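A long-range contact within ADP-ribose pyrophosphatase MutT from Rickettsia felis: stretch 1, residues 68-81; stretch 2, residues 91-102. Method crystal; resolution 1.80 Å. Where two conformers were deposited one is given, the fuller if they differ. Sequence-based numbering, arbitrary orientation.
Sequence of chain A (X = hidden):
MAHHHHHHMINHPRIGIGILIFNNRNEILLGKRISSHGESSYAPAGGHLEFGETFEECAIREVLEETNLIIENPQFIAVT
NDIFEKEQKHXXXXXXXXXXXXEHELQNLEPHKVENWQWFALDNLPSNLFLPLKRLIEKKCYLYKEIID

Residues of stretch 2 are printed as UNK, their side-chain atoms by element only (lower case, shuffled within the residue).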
# COMPACT_ATOMS: atom_id res chain seq x y z
N ASN A 68 -14.49 12.83 15.59
CA ASN A 68 -15.59 12.31 16.43
C ASN A 68 -16.63 11.47 15.67
O ASN A 68 -17.65 11.11 16.24
CB ASN A 68 -16.29 13.49 17.14
CG ASN A 68 -16.98 13.12 18.43
OD1 ASN A 68 -16.47 12.36 19.21
ND2 ASN A 68 -18.15 13.72 18.68
N LEU A 69 -16.36 11.14 14.41
CA LEU A 69 -17.29 10.44 13.58
C LEU A 69 -17.02 8.95 13.66
O LEU A 69 -15.87 8.52 13.77
CB LEU A 69 -17.19 10.87 12.12
CG LEU A 69 -17.54 12.32 11.84
CD1 LEU A 69 -17.24 12.78 10.42
CD2 LEU A 69 -19.00 12.53 12.19
N ILE A 70 -18.10 8.19 13.59
CA ILE A 70 -18.06 6.74 13.61
C ILE A 70 -18.34 6.27 12.20
O ILE A 70 -19.44 6.52 11.66
CB ILE A 70 -19.12 6.16 14.61
CG1 ILE A 70 -18.73 6.51 16.03
CG2 ILE A 70 -19.23 4.68 14.40
CD1 ILE A 70 -19.77 6.11 17.09
N ILE A 71 -17.36 5.59 11.60
CA ILE A 71 -17.58 5.02 10.28
C ILE A 71 -17.70 3.55 10.41
O ILE A 71 -17.18 2.96 11.39
CB ILE A 71 -16.47 5.35 9.24
CG1 ILE A 71 -15.10 5.02 9.80
CG2 ILE A 71 -16.57 6.82 8.80
CD1 ILE A 71 -14.11 4.69 8.72
N GLU A 72 -18.41 2.96 9.44
CA GLU A 72 -18.55 1.52 9.39
C GLU A 72 -18.03 0.95 8.06
O GLU A 72 -18.08 1.63 7.03
CB GLU A 72 -20.01 1.10 9.62
CG GLU A 72 -20.97 1.56 8.53
CD GLU A 72 -22.40 1.04 8.65
OE1 GLU A 72 -22.84 0.48 9.74
OE2 GLU A 72 -23.11 1.24 7.63
N ASN A 73 -17.55 -0.29 8.13
CA ASN A 73 -17.20 -1.14 6.97
C ASN A 73 -16.42 -0.40 5.88
O ASN A 73 -16.86 -0.33 4.73
CB ASN A 73 -18.45 -1.77 6.38
CG ASN A 73 -19.14 -2.69 7.36
OD1 ASN A 73 -20.33 -2.60 7.56
ND2 ASN A 73 -18.37 -3.55 8.00
N PRO A 74 -15.27 0.16 6.28
CA PRO A 74 -14.49 0.92 5.29
C PRO A 74 -14.04 -0.02 4.18
O PRO A 74 -13.68 -1.20 4.45
CB PRO A 74 -13.31 1.44 6.10
CG PRO A 74 -13.24 0.58 7.29
CD PRO A 74 -14.60 0.09 7.58
N GLN A 75 -14.11 0.51 2.96
CA GLN A 75 -13.81 -0.19 1.74
C GLN A 75 -12.51 0.28 1.11
O GLN A 75 -12.27 1.46 0.94
CB GLN A 75 -14.93 -0.04 0.71
CG GLN A 75 -16.27 -0.58 1.15
CD GLN A 75 -16.24 -2.08 1.46
OE1 GLN A 75 -15.87 -2.91 0.60
NE2 GLN A 75 -16.61 -2.44 2.70
N PHE A 76 -11.66 -0.65 0.76
CA PHE A 76 -10.34 -0.33 0.15
C PHE A 76 -10.54 0.27 -1.23
O PHE A 76 -11.28 -0.27 -2.05
CB PHE A 76 -9.55 -1.64 0.12
CG PHE A 76 -8.12 -1.50 -0.21
CD1 PHE A 76 -7.71 -1.36 -1.51
CD2 PHE A 76 -7.18 -1.60 0.77
CE1 PHE A 76 -6.35 -1.28 -1.83
CE2 PHE A 76 -5.84 -1.53 0.47
CZ PHE A 76 -5.43 -1.35 -0.83
N ILE A 77 -9.96 1.44 -1.51
CA ILE A 77 -10.17 2.16 -2.77
C ILE A 77 -8.90 2.25 -3.63
O ILE A 77 -8.96 2.16 -4.84
CB ILE A 77 -10.63 3.62 -2.53
CG1 ILE A 77 -12.03 3.68 -1.89
CG2 ILE A 77 -10.61 4.45 -3.82
CD1 ILE A 77 -13.16 3.06 -2.69
N ALA A 78 -7.76 2.51 -3.00
CA ALA A 78 -6.59 2.89 -3.78
C ALA A 78 -5.29 2.88 -3.01
O ALA A 78 -5.28 2.88 -1.79
CB ALA A 78 -6.82 4.24 -4.40
N VAL A 79 -4.19 2.76 -3.75
CA VAL A 79 -2.85 2.92 -3.20
C VAL A 79 -2.13 3.98 -4.00
O VAL A 79 -2.18 4.00 -5.24
CB VAL A 79 -1.97 1.64 -3.32
CG1 VAL A 79 -0.62 1.87 -2.65
CG2 VAL A 79 -2.68 0.44 -2.70
N THR A 80 -1.42 4.84 -3.28
CA THR A 80 -0.55 5.82 -3.90
C THR A 80 0.80 5.69 -3.30
O THR A 80 0.93 5.28 -2.16
CB THR A 80 -1.03 7.27 -3.71
OG1 THR A 80 -1.13 7.54 -2.31
CG2 THR A 80 -2.39 7.50 -4.31
N ASN A 81 1.81 6.06 -4.09
CA ASN A 81 3.19 6.01 -3.68
C ASN A 81 3.81 7.37 -3.95
O ASN A 81 4.03 7.73 -5.10
CB ASN A 81 3.90 4.90 -4.49
CG ASN A 81 5.39 4.87 -4.25
OD1 ASN A 81 5.85 4.91 -3.13
ND2 ASN A 81 6.16 4.83 -5.31
N UNK A 91 5.87 8.18 1.50
CA UNK A 91 4.69 7.52 2.01
C UNK A 91 4.00 6.70 0.98
O UNK A 91 3.80 7.13 -0.15
c UNK A 91 4.64 10.02 6.33
c UNK A 91 4.00 9.06 3.81
o UNK A 91 4.93 10.48 7.59
c UNK A 91 3.67 8.55 2.48
c UNK A 91 3.89 8.87 6.19
c UNK A 91 4.74 10.24 3.96
c UNK A 91 3.59 8.38 4.93
c UNK A 91 5.06 10.72 5.22
N UNK A 92 3.63 5.49 1.37
CA UNK A 92 2.68 4.73 0.62
C UNK A 92 1.35 4.96 1.32
O UNK A 92 1.19 4.61 2.50
c UNK A 92 4.35 3.10 -0.33
c UNK A 92 1.98 2.38 -0.00
c UNK A 92 3.09 3.25 0.55
N UNK A 93 0.40 5.58 0.63
CA UNK A 93 -0.91 5.83 1.22
C UNK A 93 -1.92 4.77 0.78
O UNK A 93 -2.04 4.47 -0.40
o UNK A 93 -0.58 8.23 1.31
c UNK A 93 -1.45 7.19 0.83
N UNK A 94 -2.67 4.26 1.73
CA UNK A 94 -3.77 3.37 1.47
C UNK A 94 -5.04 4.14 1.72
O UNK A 94 -5.24 4.65 2.82
c UNK A 94 -2.39 1.53 2.41
c UNK A 94 -4.91 1.25 2.19
c UNK A 94 -2.05 0.88 1.14
c UNK A 94 -3.75 2.20 2.46
N UNK A 95 -5.87 4.25 0.70
CA UNK A 95 -7.14 4.94 0.86
C UNK A 95 -8.28 3.98 1.00
O UNK A 95 -8.36 2.98 0.28
c UNK A 95 -7.44 5.84 -0.32
c UNK A 95 -6.60 7.08 -0.33
c UNK A 95 -6.98 8.18 0.39
c UNK A 95 -6.21 9.36 0.38
c UNK A 95 -5.40 7.13 -1.07
c UNK A 95 -5.05 9.40 -0.34
c UNK A 95 -4.64 8.30 -1.07
N UNK A 96 -9.19 4.37 1.90
CA UNK A 96 -10.42 3.66 2.09
C UNK A 96 -11.60 4.62 2.11
O UNK A 96 -11.40 5.79 2.26
c UNK A 96 -10.41 2.87 3.38
c UNK A 96 -8.13 2.40 4.23
c UNK A 96 -9.35 1.82 3.52
c UNK A 96 -9.94 0.68 4.28
N UNK A 97 -12.76 4.13 1.78
CA UNK A 97 -13.95 4.92 1.90
C UNK A 97 -14.98 4.33 2.85
O UNK A 97 -15.12 3.12 2.96
c UNK A 97 -14.56 5.25 0.56
c UNK A 97 -16.98 3.40 -1.71
n UNK A 97 -16.43 2.99 -3.02
c UNK A 97 -15.13 4.13 -0.22
c UNK A 97 -16.27 4.64 -1.12
N UNK A 98 -15.71 5.23 3.52
CA UNK A 98 -16.77 4.78 4.38
C UNK A 98 -17.80 5.86 4.58
O UNK A 98 -17.48 7.06 4.54
c UNK A 98 -16.22 4.36 5.72
N UNK A 99 -19.04 5.44 4.79
CA UNK A 99 -20.07 6.36 5.27
C UNK A 99 -20.00 6.46 6.78
O UNK A 99 -19.77 5.46 7.47
c UNK A 99 -21.45 5.93 4.81
c UNK A 99 -21.44 6.00 2.23
c UNK A 99 -21.80 6.44 3.46
n UNK A 99 -22.51 7.60 3.27
n UNK A 99 -21.99 6.87 1.32
c UNK A 99 -22.64 7.82 1.97
N UNK A 100 -20.12 7.68 7.28
CA UNK A 100 -20.29 7.88 8.72
C UNK A 100 -21.76 7.74 9.16
O UNK A 100 -22.69 8.01 8.42
c UNK A 100 -19.68 9.19 9.19
s UNK A 100 -20.58 10.64 8.66
N UNK A 101 -21.92 7.34 10.41
CA UNK A 101 -23.21 7.02 11.02
C UNK A 101 -23.77 8.16 11.87
O UNK A 101 -24.92 8.10 12.31
c UNK A 101 -22.60 3.30 12.00
c UNK A 101 -23.03 5.76 11.87
c UNK A 101 -23.65 4.27 9.93
c UNK A 101 -22.65 4.51 11.08
N UNK A 102 -22.97 9.17 12.15
CA UNK A 102 -23.32 10.18 13.14
C UNK A 102 -22.78 11.53 12.68
O UNK A 102 -22.11 12.21 13.43
c UNK A 102 -21.16 9.77 14.48
o UNK A 102 -20.55 9.48 13.46
c UNK A 102 -22.70 9.81 14.49
n UNK A 102 -20.54 10.05 15.63
O HOH W 1 -19.79 2.83 4.67

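Position 91 carries one carbon, then a ring of six carbons bearing an oxygen. Its CB comes no nearer than 6.3 Å, to T80 O, and the ring leads away from there; its hydroxyl is hydrogen-bonded elsewhere in the structure. This is Y91, placed where a large polar-tipped ring need not pack against the neighbouring strand.

Position 92 has three carbons, one carrying the other two, and they lie against V79 and N81. It is V92, whose CG1 sits 3.7 Å from V79 CG1; a compact beta-branched side chain suits this buried face of a strand.

At position 93 a single carbon ends in oxygen, and that CB lies 3.2 Å from T80 OG1. This is S93, whose small side chain leaves room for that hydroxyl. Its backbone pairs with T80 in both directions, S93 N to T80 O at 2.9 Å and T80 N to S93 O at 3.0 Å.

Position 94 shows four carbons, forked at the first; the short arm meets F76 and the two-carbon arm V79. In I94, CG2 lies 3.4 Å from F76 CE2 and CD1 3.9 Å from V79 CG2, so the fork serves two apolar neighbours at once.

Position 95 bears one carbon and an unsubstituted six-carbon ring, whose edge meets T80 OG1 and A78 O. This is F95. The small side chain of A78 faces it, with the two CB atoms 4.4 Å apart. F95 O receives I77 N at 2.9 Å and, weakly, A78 N at 3.4 Å, so one carbonyl serves two successive amides at a beta bulge.

Position 96 has four carbons forked at the second, reaching P74 and F76: L96. Its CD2 is 3.9 Å from P74 CB, an apolar contact suited to a buried site.

At position 97 four carbons in a row pass Q75 and end in a nitrogen 3.3 Å from I77 CD1. This is K97, partly exposed, as suits a long chain with a charged end.

Position 98 has one side-chain carbon, pointing toward stretch 1, 3.7 Å from I71 CB and 3.6 Å from E72 O. Such closeness suits the methyl of A98.

At position 99 a carbon leads to a five-membered ring of three carbons and two nitrogens, turned from stretch 1; a water accepts from its backbone N and donates to E72 O. In partly exposed H99 a polar ring costs no packing.

Position 100 has one carbon, 3.9 Å from I71 CG2, then sulfur: C100, small enough for this buried site. Position 101 has four carbons forked at the second, packing beside I70, whose O accepts from its N at 2.9 Å: L101, exposed but sharing apolar contact.

Position 102 has two carbons, the second bearing an oxygen 2.8 Å from I70 N and a nitrogen 3.1 Å from N68 O. N102 thus accepts through OD1 and donates through ND2.

Backbone hydrogen bonds set the antiparallel register, shifted at the bulge, while side chains take two faces: F76, V79 and N81 with L96, I94 and V92; Q75, A78 and T80 with K97, F95 and S93. Beyond Q75–K97, after loops and a register shift of one, lies the single I71–C100 bridge, and N102 clasps the loop end.

Stretch 2 91-102: YVSIFLKAHCLN
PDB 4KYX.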